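Side-chain contacts in acyl-CoA synthetase (AMP-forming)/AMP-acid ligase II-like protein (Dyadobacter fermentans, PDB 4GS5), which probably activates an acyl substrate with ATP and joins it to coenzyme A, as do the acyl-CoA synthetases of its family: residues T11-Q16 and Q26-M31; A64-T69 and G92-V97; L82-V87 and A113-G118. All coordinates share one frame; numbering follows the deposited sequence.

Contact 1 of 3, residues T11-Q16 and Q26-M31; sequences TLCKTQ and QAYDFM
Cys13 sends its sulfur from the loop after strand 5-8 against helix 22-36, between Tyr28 and Met31, one helical turn apart. This is the tight part. Cys13 SG lies 3.9 Å from CB of Met31, a selenomethionine. Cys13 SG is also 4.1 Å from CD1 of Tyr28. It is a Cys sulfur-aromatic contact: Cys13 SG sits 4.8 Å from the ring centroid of Tyr28 and 47° off the ring normal, an oblique approach. Cys13 is buried, and Glu32 and Leu35 of the same helix also touch it. Tyr28 holds CG anti to its backbone N (chi1 177°), which carries the ring across to the loop. There the packing loosens. The phenol end meets backbone, with Tyr28 OH 3.6 Å from Gln16 O, and both residues are partly exposed. The amide of Gln16 turns to strand 5-8 instead, bonding to Thr7 O and Thr8 OG1. With an alanine at Tyr28, the Cys13 sulfur is likely to lose its aromatic neighbour and a gap to open beside Gln16. No hydrogen bond crosses between 11-16 and 26-31; van der Waals packing and the sulfur-aromatic contact join them, while the charged tie, Asp29 to Arg18, comes from the next part of the loop.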
loop_
_atom_site.group_PDB
_atom_site.type_symbol
_atom_site.label_atom_id
_atom_site.label_comp_id
_atom_site.label_asym_id
_atom_site.label_seq_id
_atom_site.Cartn_x
_atom_site.Cartn_y
_atom_site.Cartn_z
ATOM N N THR A 11 13.177 29.172 -8.968
ATOM C CA THR A 11 13.974 30.366 -9.216
ATOM C C THR A 11 14.994 30.594 -8.104
ATOM O O THR A 11 16.097 31.076 -8.356
ATOM C CB THR A 11 13.105 31.630 -9.471
ATOM O OG1 THR A 11 12.757 32.257 -8.228
ATOM C CG2 THR A 11 11.850 31.255 -10.248
ATOM N N LEU A 12 14.645 30.233 -6.876
ATOM C CA LEU A 12 15.577 30.442 -5.773
ATOM C C LEU A 12 16.824 29.552 -5.911
ATOM O O LEU A 12 17.894 29.872 -5.385
ATOM C CB LEU A 12 14.879 30.234 -4.427
ATOM C CG LEU A 12 15.704 30.498 -3.167
ATOM C CD1 LEU A 12 16.469 31.803 -3.281
ATOM C CD2 LEU A 12 14.803 30.504 -1.941
ATOM N N CYS A 13 16.686 28.450 -6.642
ATOM C CA CYS A 13 17.794 27.520 -6.845
ATOM C C CYS A 13 18.861 28.109 -7.779
ATOM O O CYS A 13 20.018 27.682 -7.766
ATOM C CB CYS A 13 17.276 26.181 -7.388
ATOM S SG CYS A 13 18.367 24.780 -7.097
ATOM N N LYS A 14 18.472 29.104 -8.573
ATOM C CA LYS A 14 19.368 29.674 -9.584
ATOM C C LYS A 14 20.482 30.561 -9.012
ATOM O O LYS A 14 21.535 30.721 -9.635
ATOM C CB LYS A 14 18.567 30.461 -10.626
ATOM C CG LYS A 14 18.073 31.818 -10.135
ATOM C CD LYS A 14 17.262 32.551 -11.195
ATOM C CE LYS A 14 18.146 33.067 -12.322
ATOM N NZ LYS A 14 17.363 33.822 -13.345
ATOM N N THR A 15 20.245 31.141 -7.838
ATOM C CA THR A 15 21.187 32.088 -7.232
ATOM C C THR A 15 21.789 31.496 -5.975
ATOM O O THR A 15 22.881 31.868 -5.539
ATOM C CB THR A 15 20.468 33.371 -6.801
ATOM O OG1 THR A 15 19.338 33.025 -5.985
ATOM C CG2 THR A 15 19.993 34.158 -8.016
ATOM N N GLN A 16 21.040 30.573 -5.394
ATOM C CA GLN A 16 21.384 29.939 -4.135
ATOM C C GLN A 16 22.727 29.243 -4.191
ATOM O O GLN A 16 23.053 28.604 -5.193
ATOM C CB GLN A 16 20.320 28.898 -3.814
ATOM C CG GLN A 16 20.044 28.716 -2.354
ATOM C CD GLN A 16 18.691 28.069 -2.129
ATOM O OE1 GLN A 16 18.104 27.481 -3.051
ATOM N NE2 GLN A 16 18.179 28.189 -0.911
ATOM N N GLN A 26 22.373 17.056 -1.160
ATOM C CA GLN A 26 21.761 16.020 -1.982
ATOM C C GLN A 26 20.615 16.638 -2.774
ATOM O O GLN A 26 20.473 16.408 -3.973
ATOM C CB GLN A 26 21.195 14.894 -1.119
ATOM C CG GLN A 26 22.194 14.136 -0.276
ATOM C CD GLN A 26 21.532 12.976 0.441
ATOM O OE1 GLN A 26 20.945 13.147 1.511
ATOM N NE2 GLN A 26 21.593 11.794 -0.165
ATOM N N ALA A 27 19.794 17.419 -2.085
ATOM C CA ALA A 27 18.641 18.053 -2.710
ATOM C C ALA A 27 19.102 19.040 -3.789
ATOM O O ALA A 27 18.648 19.012 -4.940
ATOM C CB ALA A 27 17.811 18.762 -1.651
ATOM N N TYR A 28 20.029 19.904 -3.409
ATOM C CA TYR A 28 20.531 20.913 -4.326
ATOM C C TYR A 28 21.096 20.259 -5.593
ATOM O O TYR A 28 20.784 20.685 -6.709
ATOM C CB TYR A 28 21.570 21.780 -3.629
ATOM C CG TYR A 28 22.195 22.823 -4.525
ATOM C CD1 TYR A 28 21.599 24.073 -4.706
ATOM C CD2 TYR A 28 23.377 22.555 -5.197
ATOM C CE1 TYR A 28 22.179 25.026 -5.531
ATOM C CE2 TYR A 28 23.965 23.499 -6.019
ATOM C CZ TYR A 28 23.367 24.729 -6.180
ATOM O OH TYR A 28 23.966 25.653 -7.004
ATOM N N ASP A 29 21.895 19.210 -5.417
ATOM C CA ASP A 29 22.483 18.483 -6.545
ATOM C C ASP A 29 21.440 17.896 -7.488
ATOM O O ASP A 29 21.536 18.023 -8.716
ATOM C CB ASP A 29 23.425 17.376 -6.054
ATOM C CG ASP A 29 24.701 17.928 -5.439
ATOM O OD1 ASP A 29 24.924 19.152 -5.556
ATOM O OD2 ASP A 29 25.478 17.141 -4.849
ATOM N N PHE A 30 20.437 17.241 -6.914
ATOM C CA PHE A 30 19.365 16.727 -7.729
ATOM C C PHE A 30 18.687 17.858 -8.488
ATOM O O PHE A 30 18.479 17.762 -9.698
ATOM C CB PHE A 30 18.320 15.976 -6.895
ATOM C CG PHE A 30 17.124 15.573 -7.691
ATOM C CD1 PHE A 30 17.130 14.401 -8.423
ATOM C CD2 PHE A 30 16.003 16.383 -7.737
ATOM C CE1 PHE A 30 16.026 14.030 -9.172
ATOM C CE2 PHE A 30 14.911 16.032 -8.488
ATOM C CZ PHE A 30 14.917 14.851 -9.204
HETATM N N MSE A 31 18.342 18.931 -7.784
HETATM C CA MSE A 31 17.654 20.045 -8.435
HETATM C C MSE A 31 18.473 20.663 -9.566
HETATM O O MSE A 31 17.950 20.922 -10.660
HETATM C CB MSE A 31 17.256 21.101 -7.412
HETATM C CG MSE A 31 16.204 20.591 -6.455
HETATM SE SE MSE A 31 15.916 21.800 -4.982
HETATM C CE MSE A 31 14.764 23.090 -5.888
#

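Contact 2 of 3, residues A64-T69 and G92-V97; sequences ASAAMT and GLMMLV. With EDO (1,2-ethanediol), chain X.
Two helices of the AMP-binding region, 59-72 and 90-102, pack across each other here in a buried helix-helix crossing. The short segments 64-69 and 92-97 cross at -75°, with their axes 9.7 Å apart at the closest point. Small residues on the first helix face larger ones on the second. Met94, a selenomethionine, is bent at both chi2 and chi3, which folds its end over towards the other helix. The methyl Met94 CE comes to 3.9 Å from Ser65 OG and equally near Ala66 N. Met94 CE also lies 4.3 Å from Ala66 CB. Leu62, one turn before Ala66, adds to this packing from its own helix, touching both Met94 and Val97. Phe30 of helix 22-36 packs on the CG2 branch of Val97, and Trp34 of that helix also touches Val97. Away from the crossing lies a 1,2-ethanediol, probably from the crystallisation liquor; its O1 bonds weakly to Ala67 O, and the diol is also hydrogen-bonded to Pro206 O. The backbones come nearest at Ala66 and Val97. Val97 CG1, anti to its backbone N (chi1 171°), meets Ala66 CB at 3.8 Å.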
loop_
_atom_site.group_PDB
_atom_site.type_symbol
_atom_site.label_atom_id
_atom_site.label_comp_id
_atom_site.label_asym_id
_atom_site.label_seq_id
_atom_site.Cartn_x
_atom_site.Cartn_y
_atom_site.Cartn_z
ATOM N N ALA A 64 5.558 13.443 -15.429
ATOM C CA ALA A 64 4.191 12.955 -15.521
ATOM C C ALA A 64 3.621 12.752 -14.125
ATOM O O ALA A 64 2.492 13.138 -13.846
ATOM C CB ALA A 64 4.141 11.656 -16.304
ATOM N N SER A 65 4.431 12.175 -13.245
ATOM C CA SER A 65 4.028 11.885 -11.874
ATOM C C SER A 65 3.710 13.160 -11.084
ATOM O O SER A 65 2.662 13.263 -10.443
ATOM C CB SER A 65 5.122 11.064 -11.189
ATOM O OG SER A 65 4.774 10.744 -9.871
ATOM N N ALA A 66 4.629 14.120 -11.132
ATOM C CA ALA A 66 4.415 15.448 -10.563
ATOM C C ALA A 66 3.147 16.109 -11.084
ATOM O O ALA A 66 2.367 16.640 -10.300
ATOM C CB ALA A 66 5.621 16.357 -10.864
ATOM N N ALA A 67 2.960 16.131 -12.404
ATOM C CA ALA A 67 1.738 16.716 -12.967
ATOM C C ALA A 67 0.431 16.107 -12.420
ATOM O O ALA A 67 -0.544 16.831 -12.205
ATOM C CB ALA A 67 1.753 16.686 -14.506
HETATM N N MSE A 68 0.416 14.796 -12.180
HETATM C CA MSE A 68 -0.785 14.121 -11.677
HETATM C C MSE A 68 -1.126 14.608 -10.289
HETATM O O MSE A 68 -2.286 14.864 -9.965
HETATM C CB MSE A 68 -0.568 12.613 -11.592
HETATM C CG MSE A 68 -0.460 11.913 -12.927
HETATM SE SE MSE A 68 -0.454 9.997 -12.623
HETATM C CE MSE A 68 0.901 9.908 -11.234
ATOM N N THR A 69 -0.091 14.719 -9.468
ATOM C CA THR A 69 -0.239 15.106 -8.080
ATOM C C THR A 69 -0.803 16.510 -8.012
ATOM O O THR A 69 -1.743 16.770 -7.255
ATOM C CB THR A 69 1.125 15.042 -7.341
ATOM O OG1 THR A 69 1.657 13.718 -7.459
ATOM C CG2 THR A 69 0.967 15.386 -5.858
ATOM N N GLY A 92 11.386 11.352 -1.068
ATOM C CA GLY A 92 11.759 12.732 -0.837
ATOM C C GLY A 92 12.062 13.465 -2.125
ATOM O O GLY A 92 11.636 14.601 -2.307
ATOM N N LEU A 93 12.821 12.834 -3.016
ATOM C CA LEU A 93 13.132 13.461 -4.298
ATOM C C LEU A 93 11.862 13.833 -5.086
ATOM O O LEU A 93 11.840 14.848 -5.771
ATOM C CB LEU A 93 14.074 12.581 -5.121
ATOM C CG LEU A 93 15.435 12.388 -4.435
ATOM C CD1 LEU A 93 16.368 11.552 -5.291
ATOM C CD2 LEU A 93 16.047 13.750 -4.151
HETATM N N MSE A 94 10.796 13.043 -4.978
HETATM C CA MSE A 94 9.564 13.406 -5.686
HETATM C C MSE A 94 8.977 14.741 -5.202
HETATM O O MSE A 94 8.338 15.465 -5.968
HETATM C CB MSE A 94 8.514 12.285 -5.656
HETATM C CG MSE A 94 8.728 11.221 -6.736
HETATM SE SE MSE A 94 8.467 11.857 -8.588
HETATM C CE MSE A 94 7.196 13.282 -8.271
HETATM N N MSE A 95 9.199 15.085 -3.940
HETATM C CA MSE A 95 8.711 16.374 -3.451
HETATM C C MSE A 95 9.435 17.519 -4.164
HETATM O O MSE A 95 8.836 18.581 -4.426
HETATM C CB MSE A 95 8.888 16.483 -1.934
HETATM C CG MSE A 95 7.942 15.598 -1.141
HETATM SE SE MSE A 95 6.092 16.129 -1.411
HETATM C CE MSE A 95 6.153 17.888 -0.592
ATOM N N LEU A 96 10.716 17.302 -4.487
ATOM C CA LEU A 96 11.513 18.316 -5.194
ATOM C C LEU A 96 11.046 18.491 -6.632
ATOM O O LEU A 96 10.934 19.612 -7.126
ATOM C CB LEU A 96 12.996 17.940 -5.191
ATOM C CG LEU A 96 13.617 17.673 -3.818
ATOM C CD1 LEU A 96 15.098 17.374 -3.977
ATOM C CD2 LEU A 96 13.397 18.867 -2.904
ATOM N N VAL A 97 10.794 17.369 -7.301
ATOM C CA VAL A 97 10.289 17.370 -8.669
ATOM C C VAL A 97 8.961 18.101 -8.765
ATOM O O VAL A 97 8.789 18.978 -9.621
ATOM C CB VAL A 97 10.118 15.931 -9.213
ATOM C CG1 VAL A 97 9.378 15.950 -10.552
ATOM C CG2 VAL A 97 11.485 15.259 -9.356
HETATM C C1 EDO X . -2.734 15.280 -15.559
HETATM O O1 EDO X . -2.370 16.494 -14.900
HETATM C C2 EDO X . -1.697 14.222 -15.214
HETATM O O2 EDO X . -2.009 12.980 -15.864
#

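Contact 3 of 3, residues L82-V87 and A113-G118; sequences LVCLNV and ANPLAG
Leu82 meets Pro115 where strand 80-83 faces a type I beta turn, Asn114 to Ala117, in the loop between strands 105-109 and 126-129. Strand 80-83 lies between those two strands, parallel to both. The loop joining them packs on one face of strand 80-83 near its C-terminal end. Leu82 comes first. Leu82 CD2 lies 4.0 Å from Pro115 CB, and the two side chains cross at about a right angle. The same methyl is more loosely placed against Leu116, whose CD2 is 4.5 Å from Leu82 CD2. Val83 pairs its backbone with Thr107 and Thr109 of the neighbouring strand. Cys84 follows and makes the closest approach, with Cys84 CB 3.6 Å from Pro115 CB. Cys84 SG stands between the backbone N and the carbonyl carbon (chi1 56°), which puts it 3.8 Å from Pro115 CB. Beyond Cys84 the segment leaves the turn, and Val87 N is bonded to Tyr23 OH. Pro115 is buried; Ile137 and Met129 also pack on it. Asn114 ND2 is tied to Thr143 OG1. Ala117 N bonds to Asn114 O and closes the beta turn; an Asx turn is superimposed on it, where Asn114 OD1 accepts from Leu116 N at 3.0 Å, in the carbonyl plane.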
loop_
_atom_site.group_PDB
_atom_site.type_symbol
_atom_site.label_atom_id
_atom_site.label_comp_id
_atom_site.label_asym_id
_atom_site.label_seq_id
_atom_site.Cartn_x
_atom_site.Cartn_y
_atom_site.Cartn_z
ATOM N N LEU A 82 6.126 21.340 2.699
ATOM C CA LEU A 82 7.159 20.893 3.633
ATOM C C LEU A 82 7.723 19.550 3.158
ATOM O O LEU A 82 6.977 18.598 2.932
ATOM C CB LEU A 82 6.584 20.749 5.048
ATOM C CG LEU A 82 7.488 20.096 6.108
ATOM C CD1 LEU A 82 8.602 21.045 6.532
ATOM C CD2 LEU A 82 6.665 19.710 7.311
ATOM N N VAL A 83 9.039 19.484 2.987
ATOM C CA VAL A 83 9.692 18.258 2.545
ATOM C C VAL A 83 10.360 17.575 3.740
ATOM O O VAL A 83 11.440 17.989 4.158
ATOM C CB VAL A 83 10.776 18.572 1.480
ATOM C CG1 VAL A 83 11.426 17.281 0.968
ATOM C CG2 VAL A 83 10.171 19.376 0.335
ATOM N N CYS A 84 9.716 16.543 4.283
ATOM C CA CYS A 84 10.197 15.860 5.489
ATOM C C CYS A 84 10.419 14.378 5.240
ATOM O O CYS A 84 10.588 13.603 6.178
ATOM C CB CYS A 84 9.210 16.034 6.647
ATOM S SG CYS A 84 7.500 15.471 6.265
ATOM N N LEU A 85 10.404 13.992 3.968
ATOM C CA LEU A 85 10.783 12.654 3.563
ATOM C C LEU A 85 12.242 12.681 3.126
ATOM O O LEU A 85 12.725 13.688 2.606
ATOM C CB LEU A 85 9.890 12.197 2.421
ATOM C CG LEU A 85 8.434 12.060 2.864
ATOM C CD1 LEU A 85 7.519 11.928 1.674
ATOM C CD2 LEU A 85 8.330 10.869 3.797
ATOM N N ASN A 86 12.935 11.575 3.350
ATOM C CA ASN A 86 14.368 11.485 3.115
ATOM C C ASN A 86 14.687 11.748 1.648
ATOM O O ASN A 86 14.282 10.975 0.780
ATOM C CB ASN A 86 14.875 10.103 3.545
ATOM C CG ASN A 86 16.374 10.069 3.751
ATOM O OD1 ASN A 86 17.132 10.556 2.917
ATOM N ND2 ASN A 86 16.812 9.500 4.876
ATOM N N VAL A 87 15.383 12.851 1.367
ATOM C CA VAL A 87 15.698 13.204 -0.017
ATOM C C VAL A 87 16.866 12.374 -0.532
ATOM O O VAL A 87 17.272 12.506 -1.682
ATOM C CB VAL A 87 16.022 14.704 -0.191
ATOM C CG1 VAL A 87 14.766 15.547 -0.032
ATOM C CG2 VAL A 87 17.129 15.135 0.777
ATOM N N ALA A 113 11.000 11.752 12.965
ATOM C CA ALA A 113 9.678 11.208 13.279
ATOM C C ALA A 113 8.640 12.314 13.402
ATOM O O ALA A 113 7.453 12.110 13.127
ATOM C CB ALA A 113 9.729 10.396 14.564
ATOM N N ASN A 114 9.092 13.487 13.828
ATOM C CA ASN A 114 8.192 14.619 13.994
ATOM C C ASN A 114 8.676 15.831 13.217
ATOM O O ASN A 114 9.494 16.605 13.716
ATOM C CB ASN A 114 8.024 14.974 15.473
ATOM C CG ASN A 114 6.880 15.955 15.710
ATOM O OD1 ASN A 114 6.611 16.835 14.878
ATOM N ND2 ASN A 114 6.195 15.799 16.845
ATOM N N PRO A 115 8.169 15.991 11.989
ATOM C CA PRO A 115 8.562 17.077 11.086
ATOM C C PRO A 115 8.231 18.482 11.603
ATOM O O PRO A 115 8.819 19.443 11.111
ATOM C CB PRO A 115 7.763 16.783 9.812
ATOM C CG PRO A 115 6.703 15.831 10.224
ATOM C CD PRO A 115 7.250 15.039 11.345
ATOM N N LEU A 116 7.310 18.603 12.555
ATOM C CA LEU A 116 6.937 19.914 13.081
ATOM C C LEU A 116 7.713 20.265 14.339
ATOM O O LEU A 116 7.704 21.413 14.787
ATOM C CB LEU A 116 5.438 19.971 13.385
ATOM C CG LEU A 116 4.476 20.057 12.201
ATOM C CD1 LEU A 116 3.073 20.364 12.719
ATOM C CD2 LEU A 116 4.923 21.115 11.203
ATOM N N ALA A 117 8.389 19.274 14.903
ATOM C CA ALA A 117 9.007 19.436 16.216
ATOM C C ALA A 117 10.032 20.556 16.253
ATOM O O ALA A 117 10.103 21.306 17.227
ATOM C CB ALA A 117 9.633 18.125 16.690
ATOM N N GLY A 118 10.825 20.672 15.193
ATOM C CA GLY A 118 11.927 21.620 15.185
ATOM C C GLY A 118 11.600 23.037 14.747
ATOM O O GLY A 118 12.369 23.963 14.988
#

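From the N terminus, contact 1 closes first: the loop after strand 5-8 folds back on helix 22-36 across nine residues. It ends before the others begin. Contacts 2 and 3 cross, their segments alternating as 64-69, 82-87, 92-97 and 113-118. Contact 2 spans strand 80-83 to join helices 59-72 and 90-102. Contact 3 spans helix 90-102 to bring the loop after strand 105-109 back to strand 80-83. Helix 90-102, one side of contact 2, also touches the segments of contacts 1 and 3. Phe30 CZ of contact 1 packs 3.5 Å from Val97 CG2, and Met95 CB of contact 2 lies 3.9 Å from Val83 CG2 of contact 3.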